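PDB 4MP4: glutathione S-transferase from Acinetobacter baumannii, which probably catalyses the attack of the glutathione thiol on electrophilic substrates, forming glutathione conjugates. Local coordinates for residues Y20-F25 and P199-W204; R102-W107 and S164-E169; V113-E118 and A171-R176; V147-L152 and A183-L188. All blocks are in the same frame, centred on the assembly; numbering follows the deposited sequence.

Contact 1: Y20-F25 and P199-W204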
# COMPACT_ATOMS: atom_id res chain seq x y z
N TYR A 20 -4.01 -10.70 -3.68
CA TYR A 20 -4.78 -9.79 -2.82
C TYR A 20 -6.23 -10.24 -2.63
O TYR A 20 -6.78 -10.06 -1.55
CB TYR A 20 -4.67 -8.34 -3.33
CG TYR A 20 -3.25 -8.06 -3.73
CD1 TYR A 20 -2.24 -8.04 -2.77
CD2 TYR A 20 -2.90 -7.90 -5.06
CE1 TYR A 20 -0.92 -7.85 -3.14
CE2 TYR A 20 -1.59 -7.70 -5.43
CZ TYR A 20 -0.60 -7.68 -4.47
OH TYR A 20 0.70 -7.50 -4.85
N ALA A 21 -6.81 -10.86 -3.66
CA ALA A 21 -8.13 -11.49 -3.52
C ALA A 21 -8.00 -12.62 -2.52
O ALA A 21 -8.84 -12.79 -1.63
CB ALA A 21 -8.64 -12.03 -4.85
N PHE A 22 -6.94 -13.42 -2.68
CA PHE A 22 -6.62 -14.47 -1.72
C PHE A 22 -6.63 -13.93 -0.29
O PHE A 22 -7.28 -14.48 0.60
CB PHE A 22 -5.28 -15.10 -2.08
CG PHE A 22 -4.61 -15.83 -0.94
CD1 PHE A 22 -5.04 -17.09 -0.58
CD2 PHE A 22 -3.55 -15.26 -0.26
CE1 PHE A 22 -4.41 -17.79 0.45
CE2 PHE A 22 -2.92 -15.94 0.78
CZ PHE A 22 -3.35 -17.21 1.13
N THR A 23 -5.96 -12.81 -0.09
CA THR A 23 -5.78 -12.21 1.23
C THR A 23 -7.09 -11.74 1.90
O THR A 23 -7.29 -11.92 3.11
CB THR A 23 -4.80 -11.04 1.11
OG1 THR A 23 -3.54 -11.55 0.63
CG2 THR A 23 -4.61 -10.35 2.43
N VAL A 24 -7.98 -11.16 1.10
CA VAL A 24 -9.30 -10.75 1.61
C VAL A 24 -10.22 -11.95 1.91
O VAL A 24 -10.93 -11.95 2.92
CB VAL A 24 -10.00 -9.78 0.64
CG1 VAL A 24 -11.39 -9.43 1.14
CG2 VAL A 24 -9.15 -8.53 0.46
N PHE A 25 -10.20 -12.95 1.03
CA PHE A 25 -10.94 -14.19 1.26
C PHE A 25 -10.53 -14.80 2.59
O PHE A 25 -11.39 -15.22 3.38
CB PHE A 25 -10.64 -15.18 0.13
CG PHE A 25 -11.20 -16.57 0.34
CD1 PHE A 25 -10.48 -17.54 1.02
CD2 PHE A 25 -12.43 -16.92 -0.20
CE1 PHE A 25 -10.99 -18.82 1.21
CE2 PHE A 25 -12.94 -18.20 -0.02
CZ PHE A 25 -12.21 -19.15 0.67
N PRO A 199 -6.53 -23.61 7.79
CA PRO A 199 -7.81 -23.96 7.18
C PRO A 199 -8.38 -22.91 6.22
O PRO A 199 -8.90 -23.29 5.17
CB PRO A 199 -8.74 -24.15 8.39
CG PRO A 199 -7.83 -24.62 9.46
CD PRO A 199 -6.53 -23.88 9.24
N SER A 200 -8.30 -21.63 6.57
CA SER A 200 -8.81 -20.57 5.71
C SER A 200 -8.08 -20.58 4.38
O SER A 200 -8.67 -20.31 3.33
CB SER A 200 -8.60 -19.21 6.38
OG SER A 200 -7.23 -19.03 6.70
N VAL A 201 -6.79 -20.90 4.42
CA VAL A 201 -5.96 -20.94 3.23
C VAL A 201 -6.34 -22.20 2.45
O VAL A 201 -6.58 -22.16 1.25
CB VAL A 201 -4.45 -20.92 3.60
CG1 VAL A 201 -3.58 -21.16 2.35
CG2 VAL A 201 -4.09 -19.59 4.26
N GLN A 202 -6.42 -23.30 3.16
CA GLN A 202 -6.84 -24.57 2.58
C GLN A 202 -8.18 -24.40 1.86
O GLN A 202 -8.40 -24.97 0.80
CB GLN A 202 -6.89 -25.60 3.71
CG GLN A 202 -6.41 -27.01 3.39
CD GLN A 202 -5.06 -27.09 2.69
OE1 GLN A 202 -4.91 -27.86 1.75
NE2 GLN A 202 -4.08 -26.32 3.16
N LYS A 203 -9.07 -23.57 2.41
CA LYS A 203 -10.39 -23.35 1.79
C LYS A 203 -10.30 -22.58 0.46
O LYS A 203 -11.05 -22.87 -0.46
CB LYS A 203 -11.38 -22.67 2.76
CG LYS A 203 -12.06 -23.67 3.71
CD LYS A 203 -12.73 -23.01 4.93
CE LYS A 203 -14.12 -22.45 4.62
NZ LYS A 203 -15.11 -23.47 4.12
N TRP A 204 -9.37 -21.63 0.39
CA TRP A 204 -9.01 -20.98 -0.88
C TRP A 204 -8.55 -22.00 -1.93
O TRP A 204 -9.08 -22.02 -3.05
CB TRP A 204 -7.91 -19.92 -0.66
CG TRP A 204 -7.53 -19.12 -1.91
CD1 TRP A 204 -6.37 -19.20 -2.62
CD2 TRP A 204 -8.32 -18.12 -2.56
NE1 TRP A 204 -6.38 -18.31 -3.66
CE2 TRP A 204 -7.57 -17.63 -3.66
CE3 TRP A 204 -9.60 -17.58 -2.33
CZ2 TRP A 204 -8.04 -16.64 -4.52
CZ3 TRP A 204 -10.08 -16.59 -3.20
CH2 TRP A 204 -9.29 -16.13 -4.28
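A buried aromatic cluster joins helix 19-30, in the N-terminal thioredoxin-like domain, to the start of helix 199-215 in the C-terminal domain: Phe22 and Phe25 from the first, Trp204 from the second. The axes of the two segments run at 130° and come within 10.0 Å of each other, a gap that large rings can fill. Trp204 has CG anti to its backbone N, chi1 -176°, and the indole beyond lies against helix 19-30 itself. Phe22 CA sits over the indole face, 3.8 Å from the centre of the six-membered ring and almost on its normal, a CH-pi contact. The ring of Phe22 then turns its edge to the five-membered ring in an edge-to-face pair, with centroids 4.8 Å apart, while farther along the same edge CE1 and CZ meet the methyls of Val201, Phe22 CE1 lying 4.0 Å from Val201 CG1. Phe25 meets Trp204 obliquely: Trp204 CE3 stands over one face of the phenyl ring, toward the rim, and Phe25 CE1 reaches in plane to the carbonyl oxygen of Ser200 at 3.5 Å. Ala21 brings only a methyl, small enough to let the indole lie close, with CB 4.2 Å from Trp204 CH2. Phe16 adds a further ring to Trp204, Thr12 of strand 8-13 touches it, and Ser200 OG bonds to Glu30 OE1. No hydrogen bond crosses between the two segments, which implies that this part of the domain interface depends on close fit and on the weak polarity of ring edges and CH groups set against ring faces.

Contact 2: R102-W107 and S164-E169; sequences RQIQAW and SIVDAE
Gln105 reaches from helix 95-110 to Glu169 on helix 165-178 and gives it an amide N-H: NE2 donates to OE2, with an N-H...O angle of 157°. The refined separation of Gln105 NE2 and Glu169 OE2, 2.5 Å, is very short, and its exact value is doubtful at this resolution. Gln105 CG is anti to the backbone N, and the chain runs on extended, a length that suits glutamine to bridging two helices. Its amide is turned 47° from the plane of the carboxylate, and Gln105 CG lies 3.2 Å from Glu169 OE1. Alongside this polar pair Ile104 and Val166 cross at about a right angle, CG2 of the isoleucine 3.8 Å from CG1 of the valine. In the second shell Tyr91 OH shares Gln105 NE2, and Thr23 and Leu78 pack on Glu169. At the start of helix 165-178 Asp167 OD2 takes the backbone N-H of Ser164 at 2.9 Å. The sequence is consistent with the Ser/Thr-X-X-Asp N-capping motif of glutathione transferases, although the Ser164 hydroxyl does not close the box here. The two segments run in the same general direction, 27° apart. Helix 135-151 packs on Ile104, helices 19-30 and 74-84 approach from the N-terminal domain, and the second subunit meets Arg102 and Gln103, where Glu83 of that subunit forms a salt bridge with Arg102.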
# COMPACT_ATOMS: atom_id res chain seq x y z
N ARG A 102 1.30 -3.71 9.77
CA ARG A 102 0.95 -2.86 8.63
C ARG A 102 2.17 -2.53 7.78
O ARG A 102 2.07 -2.40 6.57
CB ARG A 102 0.27 -1.57 9.09
CG ARG A 102 -1.16 -1.78 9.59
CD ARG A 102 -1.83 -0.46 9.89
NE ARG A 102 -3.18 -0.65 10.42
CZ ARG A 102 -3.58 -0.24 11.61
NH1 ARG A 102 -2.75 0.42 12.41
NH2 ARG A 102 -4.82 -0.46 12.00
N GLN A 103 3.32 -2.41 8.42
CA GLN A 103 4.54 -2.11 7.69
C GLN A 103 4.99 -3.25 6.77
O GLN A 103 5.30 -3.03 5.59
CB GLN A 103 5.65 -1.72 8.66
CG GLN A 103 7.05 -1.80 8.10
CD GLN A 103 8.08 -1.69 9.21
OE1 GLN A 103 7.87 -1.01 10.19
NE2 GLN A 103 9.20 -2.39 9.06
N ILE A 104 5.02 -4.46 7.31
CA ILE A 104 5.36 -5.65 6.55
C ILE A 104 4.38 -5.88 5.39
O ILE A 104 4.80 -6.13 4.25
CB ILE A 104 5.46 -6.91 7.45
CG1 ILE A 104 6.49 -6.67 8.56
CG2 ILE A 104 5.84 -8.13 6.64
CD1 ILE A 104 7.86 -6.11 8.04
N GLN A 105 3.09 -5.74 5.68
CA GLN A 105 2.04 -5.75 4.66
C GLN A 105 2.25 -4.70 3.54
O GLN A 105 2.05 -5.00 2.36
CB GLN A 105 0.68 -5.54 5.32
CG GLN A 105 -0.49 -5.69 4.39
CD GLN A 105 -1.82 -5.53 5.11
OE1 GLN A 105 -2.19 -4.42 5.50
NE2 GLN A 105 -2.53 -6.63 5.28
N ALA A 106 2.62 -3.48 3.90
CA ALA A 106 2.78 -2.45 2.90
C ALA A 106 3.98 -2.78 2.03
O ALA A 106 3.96 -2.65 0.79
CB ALA A 106 2.91 -1.08 3.53
N TRP A 107 5.01 -3.28 2.69
CA TRP A 107 6.27 -3.63 2.07
C TRP A 107 6.12 -4.79 1.08
O TRP A 107 6.62 -4.71 -0.05
CB TRP A 107 7.27 -3.95 3.18
CG TRP A 107 8.53 -4.48 2.67
CD1 TRP A 107 9.48 -3.83 1.93
CD2 TRP A 107 9.02 -5.81 2.87
NE1 TRP A 107 10.53 -4.68 1.66
CE2 TRP A 107 10.26 -5.90 2.22
CE3 TRP A 107 8.50 -6.93 3.52
CZ2 TRP A 107 11.01 -7.07 2.22
CZ3 TRP A 107 9.24 -8.09 3.51
CH2 TRP A 107 10.48 -8.15 2.87
N SER A 164 -1.75 -13.71 12.36
CA SER A 164 -2.37 -12.53 11.77
C SER A 164 -2.39 -12.66 10.25
O SER A 164 -1.67 -13.50 9.69
CB SER A 164 -1.62 -11.26 12.16
OG SER A 164 -0.25 -11.38 11.87
N ILE A 165 -3.20 -11.84 9.60
CA ILE A 165 -3.35 -11.93 8.14
C ILE A 165 -1.98 -11.81 7.43
O ILE A 165 -1.81 -12.27 6.29
CB ILE A 165 -4.36 -10.87 7.62
CG1 ILE A 165 -4.81 -11.14 6.18
CG2 ILE A 165 -3.80 -9.48 7.77
CD1 ILE A 165 -5.53 -12.46 6.00
N VAL A 166 -1.00 -11.23 8.12
CA VAL A 166 0.31 -11.01 7.51
C VAL A 166 1.08 -12.33 7.41
O VAL A 166 1.97 -12.48 6.56
CB VAL A 166 1.13 -9.91 8.26
CG1 VAL A 166 2.41 -9.60 7.51
CG2 VAL A 166 0.33 -8.64 8.39
N ASP A 167 0.72 -13.30 8.27
CA ASP A 167 1.33 -14.63 8.12
C ASP A 167 0.95 -15.21 6.76
O ASP A 167 1.79 -15.77 6.04
CB ASP A 167 0.94 -15.59 9.25
CG ASP A 167 1.54 -15.19 10.60
OD1 ASP A 167 2.80 -15.29 10.77
OD2 ASP A 167 0.75 -14.79 11.51
N ALA A 168 -0.32 -15.02 6.39
CA ALA A 168 -0.81 -15.57 5.14
C ALA A 168 -0.16 -14.84 3.94
O ALA A 168 0.12 -15.46 2.90
CB ALA A 168 -2.34 -15.50 5.08
N GLU A 169 0.10 -13.55 4.11
CA GLU A 169 0.68 -12.74 3.04
C GLU A 169 2.16 -13.07 2.83
O GLU A 169 2.63 -13.13 1.70
CB GLU A 169 0.51 -11.24 3.33
CG GLU A 169 -0.93 -10.76 3.45
CD GLU A 169 -1.04 -9.36 4.09
OE1 GLU A 169 -0.04 -8.89 4.66
OE2 GLU A 169 -2.12 -8.73 4.03

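Contact 3: V113-E118 and A171-R176; sequences VALRTE and ALMLQR
Arg176 takes up chi1 -57°, which sets CG anti to the carbonyl carbon, and a bend at chi3 of 97° then places NE; the guanidinium beyond lies flat against the helix that carries Arg116. Arg116 CG stands 3.8 Å above that flat group, over its centre, and Arg116 CA covers the same group close to NH2. The aliphatic root of one arginine thus packs on the face of the other, while the two guanidinium planes stand nearly perpendicular and the charges stay apart, with Arg116 NE 5.9 Å from Arg176 NH1. Two nitrogens of Arg176 meet backbone oxygens. NH2 gives a weak bond to Arg116 O at 3.4 Å, and NE is held by Arg119 O just beyond the short helix, carbonyls that would partly balance a buried positive charge.

Helix 113-118 follows helix 95-110 in the all-helical C-terminal domain and crosses segment 171-176 of helix 165-178, the long helix inside that domain, at 64°. On the apolar side of the crossing Met173, bent at chi2 and chi3, lies against two neighbours: its SD lies 4.0 Å from Leu115 CD2 and its CE 4.0 Å from Arg116 CG. Leu144 of helix 135-151 packs on both Leu115 and Met173. Arg116 points its own guanidinium elsewhere, NH1 bonding to Asp111 O, and its side chain also touches Tyr20 of helix 19-30. On the exposed face of the short helix Thr117 OG1 donates back to Val113 O at 2.9 Å, from the face of that carbonyl opposite to the one used by Thr117 N.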
# COMPACT_ATOMS: atom_id res chain seq x y z
N VAL A 113 9.49 -5.81 -6.10
CA VAL A 113 8.95 -5.74 -7.46
C VAL A 113 9.52 -6.81 -8.39
O VAL A 113 8.78 -7.46 -9.13
CB VAL A 113 9.17 -4.32 -8.10
CG1 VAL A 113 8.54 -4.22 -9.49
CG2 VAL A 113 8.62 -3.23 -7.21
N ALA A 114 10.84 -7.01 -8.35
CA ALA A 114 11.45 -8.00 -9.23
C ALA A 114 10.92 -9.41 -8.95
O ALA A 114 10.63 -10.18 -9.89
CB ALA A 114 12.96 -7.95 -9.12
N LEU A 115 10.76 -9.72 -7.67
CA LEU A 115 10.28 -11.03 -7.23
C LEU A 115 8.85 -11.32 -7.69
O LEU A 115 8.57 -12.39 -8.25
CB LEU A 115 10.36 -11.12 -5.71
CG LEU A 115 9.94 -12.43 -5.06
CD1 LEU A 115 10.69 -13.59 -5.69
CD2 LEU A 115 10.16 -12.37 -3.54
N ARG A 116 7.95 -10.36 -7.47
CA ARG A 116 6.57 -10.49 -7.91
C ARG A 116 6.48 -10.62 -9.43
O ARG A 116 5.71 -11.42 -9.95
CB ARG A 116 5.72 -9.33 -7.41
CG ARG A 116 5.45 -9.39 -5.91
CD ARG A 116 4.55 -8.25 -5.44
NE ARG A 116 5.26 -6.98 -5.36
CZ ARG A 116 4.86 -5.86 -5.97
NH1 ARG A 116 5.58 -4.75 -5.85
NH2 ARG A 116 3.75 -5.83 -6.70
N THR A 117 7.29 -9.85 -10.14
CA THR A 117 7.30 -9.89 -11.60
C THR A 117 7.86 -11.22 -12.14
O THR A 117 7.30 -11.78 -13.07
CB THR A 117 8.14 -8.73 -12.16
OG1 THR A 117 7.58 -7.49 -11.73
CG2 THR A 117 8.15 -8.76 -13.67
N GLU A 118 8.94 -11.71 -11.54
CA GLU A 118 9.65 -12.87 -12.08
C GLU A 118 9.11 -14.18 -11.54
O GLU A 118 9.45 -15.26 -12.03
CB GLU A 118 11.17 -12.74 -11.80
CG GLU A 118 11.84 -11.56 -12.54
CD GLU A 118 13.30 -11.30 -12.14
OE1 GLU A 118 14.06 -12.26 -11.90
OE2 GLU A 118 13.69 -10.12 -12.06
N ALA A 171 3.71 -15.97 3.77
CA ALA A 171 3.76 -17.33 3.24
C ALA A 171 3.56 -17.35 1.73
O ALA A 171 4.30 -18.03 1.02
CB ALA A 171 2.76 -18.24 3.93
N LEU A 172 2.56 -16.63 1.23
CA LEU A 172 2.30 -16.63 -0.21
C LEU A 172 3.54 -16.10 -0.94
O LEU A 172 3.96 -16.65 -1.95
CB LEU A 172 1.03 -15.85 -0.58
CG LEU A 172 0.77 -15.81 -2.09
CD1 LEU A 172 -0.73 -15.81 -2.39
CD2 LEU A 172 1.51 -14.61 -2.81
N MET A 173 4.11 -15.03 -0.40
CA MET A 173 5.33 -14.44 -0.97
C MET A 173 6.44 -15.46 -1.02
O MET A 173 7.09 -15.61 -2.05
CB MET A 173 5.78 -13.22 -0.16
CG MET A 173 6.84 -12.40 -0.85
SD MET A 173 6.37 -11.70 -2.47
CE MET A 173 5.51 -10.20 -2.02
N LEU A 174 6.64 -16.17 0.09
CA LEU A 174 7.69 -17.20 0.13
C LEU A 174 7.39 -18.36 -0.83
O LEU A 174 8.30 -18.94 -1.43
CB LEU A 174 7.88 -17.71 1.56
CG LEU A 174 8.57 -16.78 2.56
CD1 LEU A 174 8.37 -17.28 3.98
CD2 LEU A 174 10.04 -16.71 2.25
N GLN A 175 6.10 -18.67 -1.00
CA GLN A 175 5.66 -19.76 -1.85
C GLN A 175 5.99 -19.51 -3.31
O GLN A 175 6.18 -20.45 -4.08
CB GLN A 175 4.16 -20.02 -1.66
CG GLN A 175 3.82 -20.92 -0.45
CD GLN A 175 4.19 -22.39 -0.66
OE1 GLN A 175 5.30 -22.72 -1.06
NE2 GLN A 175 3.24 -23.28 -0.41
N ARG A 176 6.07 -18.23 -3.69
CA ARG A 176 6.47 -17.86 -5.05
C ARG A 176 7.84 -18.43 -5.34
O ARG A 176 8.14 -18.80 -6.47
CB ARG A 176 6.50 -16.32 -5.21
CG ARG A 176 5.20 -15.64 -4.89
CD ARG A 176 5.31 -14.11 -4.89
NE ARG A 176 4.86 -13.62 -6.18
CZ ARG A 176 3.80 -12.87 -6.38
NH1 ARG A 176 3.09 -12.44 -5.35
NH2 ARG A 176 3.48 -12.52 -7.61

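Contact 4: V147-L152 and A183-L188; sequences VAEKLL and AVSERL
Ser185 OG is gripped from two sides: it donates to Glu149 OE1 at 2.8 Å and accepts the backbone N-H of Leu188 at 3.2 Å. The second bond makes Ser185 the N-cap of helix 186-196, and chi1 of 84° puts OG between the backbone N and the carbonyl carbon, where it can turn back to the helix. Serine suits the place, being short and able to give and take a hydrogen bond at once. The carboxylate of Glu149 is met on its syn side, 26° out of plane, and Leu188 packs below, its CG 3.8 Å from OE1. Leu188 also sends CD2 to Ala148 CB, 4.0 Å away, and to Leu152 CD1, so an apolar floor lies under the polar rim.

The other end of the contact belongs to Arg187. Its NH2 donates to Leu152 O at 3.1 Å, nearly straight at 165°, with the oxygen in the guanidinium plane and the nitrogen on a carbonyl lone pair. The same NH2 rests against Leu152 CB, 3.3 Å away. A water donates to Glu149 O and more weakly to Leu152 O, so that two carbonyls at this helix end share it, and Asp155 lies at long range from Arg187 NE. Helix 135-151 thus ends where helix 186-196 begins. The chemistry matches that arrangement: a cationic guanidinium faces the carbonyl end of one helix, and an anionic carboxylate, through serine, faces the amide end of the other, each pairing probably favourable to the helix dipole.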
# COMPACT_ATOMS: atom_id res chain seq x y z
N VAL A 147 14.44 -10.12 6.11
CA VAL A 147 13.31 -9.62 6.90
C VAL A 147 12.50 -10.72 7.60
O VAL A 147 12.18 -10.60 8.78
CB VAL A 147 12.37 -8.75 6.03
CG1 VAL A 147 11.16 -8.28 6.84
CG2 VAL A 147 13.15 -7.56 5.46
N ALA A 148 12.18 -11.79 6.89
CA ALA A 148 11.40 -12.87 7.49
C ALA A 148 12.20 -13.63 8.55
O ALA A 148 11.65 -14.02 9.58
CB ALA A 148 10.87 -13.82 6.43
N GLU A 149 13.49 -13.83 8.33
CA GLU A 149 14.28 -14.51 9.36
C GLU A 149 14.48 -13.65 10.62
O GLU A 149 14.49 -14.17 11.73
CB GLU A 149 15.61 -15.03 8.79
CG GLU A 149 15.73 -16.55 8.88
CD GLU A 149 16.24 -17.17 7.58
OE1 GLU A 149 16.14 -18.41 7.44
OE2 GLU A 149 16.74 -16.43 6.70
N LYS A 150 14.59 -12.34 10.44
CA LYS A 150 14.64 -11.42 11.56
C LYS A 150 13.34 -11.42 12.38
O LYS A 150 13.36 -11.56 13.60
CB LYS A 150 14.94 -10.01 11.07
CG LYS A 150 14.96 -8.97 12.18
CD LYS A 150 15.89 -9.37 13.32
CE LYS A 150 15.90 -8.32 14.41
NZ LYS A 150 14.52 -7.84 14.72
N LEU A 151 12.21 -11.27 11.70
CA LEU A 151 10.91 -11.26 12.35
C LEU A 151 10.51 -12.63 12.89
O LEU A 151 9.64 -12.72 13.76
CB LEU A 151 9.84 -10.74 11.40
CG LEU A 151 9.85 -9.26 11.01
CD1 LEU A 151 8.78 -9.02 9.97
CD2 LEU A 151 9.64 -8.35 12.21
N LEU A 152 11.12 -13.69 12.39
CA LEU A 152 10.77 -15.03 12.86
C LEU A 152 11.87 -15.70 13.68
O LEU A 152 11.94 -16.93 13.76
CB LEU A 152 10.39 -15.93 11.68
CG LEU A 152 9.07 -15.64 10.99
CD1 LEU A 152 8.96 -16.52 9.75
CD2 LEU A 152 7.88 -15.86 11.95
N ALA A 183 15.94 -21.46 -4.19
CA ALA A 183 16.58 -21.84 -2.93
C ALA A 183 15.99 -21.08 -1.75
O ALA A 183 16.03 -19.85 -1.71
CB ALA A 183 18.09 -21.62 -3.02
N VAL A 184 15.47 -21.82 -0.78
CA VAL A 184 14.88 -21.22 0.41
C VAL A 184 15.32 -21.99 1.65
O VAL A 184 15.37 -23.20 1.63
CB VAL A 184 13.32 -21.18 0.32
CG1 VAL A 184 12.69 -20.57 1.61
CG2 VAL A 184 12.88 -20.39 -0.91
N SER A 185 15.63 -21.27 2.73
CA SER A 185 16.10 -21.93 3.95
C SER A 185 15.06 -22.91 4.50
O SER A 185 13.86 -22.69 4.36
CB SER A 185 16.45 -20.88 5.00
OG SER A 185 15.28 -20.49 5.70
N GLU A 186 15.53 -23.99 5.12
CA GLU A 186 14.66 -24.97 5.76
C GLU A 186 13.69 -24.35 6.75
O GLU A 186 12.52 -24.73 6.83
CB GLU A 186 15.48 -26.06 6.46
CG GLU A 186 16.12 -27.09 5.52
CD GLU A 186 15.09 -27.83 4.65
OE1 GLU A 186 13.97 -28.09 5.16
OE2 GLU A 186 15.40 -28.13 3.48
N ARG A 187 14.18 -23.37 7.51
CA ARG A 187 13.38 -22.72 8.54
C ARG A 187 12.18 -21.99 7.93
O ARG A 187 11.08 -22.02 8.49
CB ARG A 187 14.25 -21.75 9.35
CG ARG A 187 13.50 -20.65 10.04
CD ARG A 187 12.97 -21.12 11.36
NE ARG A 187 12.14 -20.11 12.00
CZ ARG A 187 10.82 -20.08 11.93
NH1 ARG A 187 10.17 -21.00 11.22
NH2 ARG A 187 10.14 -19.13 12.56
N LEU A 188 12.39 -21.36 6.77
CA LEU A 188 11.34 -20.61 6.10
C LEU A 188 10.36 -21.48 5.31
O LEU A 188 9.21 -21.10 5.14
CB LEU A 188 11.93 -19.52 5.20
CG LEU A 188 12.64 -18.41 5.98
CD1 LEU A 188 13.31 -17.43 5.03
CD2 LEU A 188 11.65 -17.71 6.91
O HOH W 1 14.04 -17.34 12.03

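In the fold
Contact 1 closes the long loop in which the other three are nested, and it joins the two domains; contacts 2, 3 and 4 lie inside the C-terminal domain. Helix 165-178 serves contacts 2 and 3, whose centres are 14 Å apart. It also meets contact 1: Phe22 CD2 lies 3.6 Å from Leu172 CD1, and Thr23 CG2 lies 3.4 Å from Glu169 OE2. Contact 4 touches contact 2 where Ile104 CG1 meets Leu151 CD1 at 3.6 Å, but its centre is 22 Å from that of contact 1. No ligand is bound; in this family glutathione binds near the start of the helix after the first strand, so contact 1, on that helix, probably lies close by.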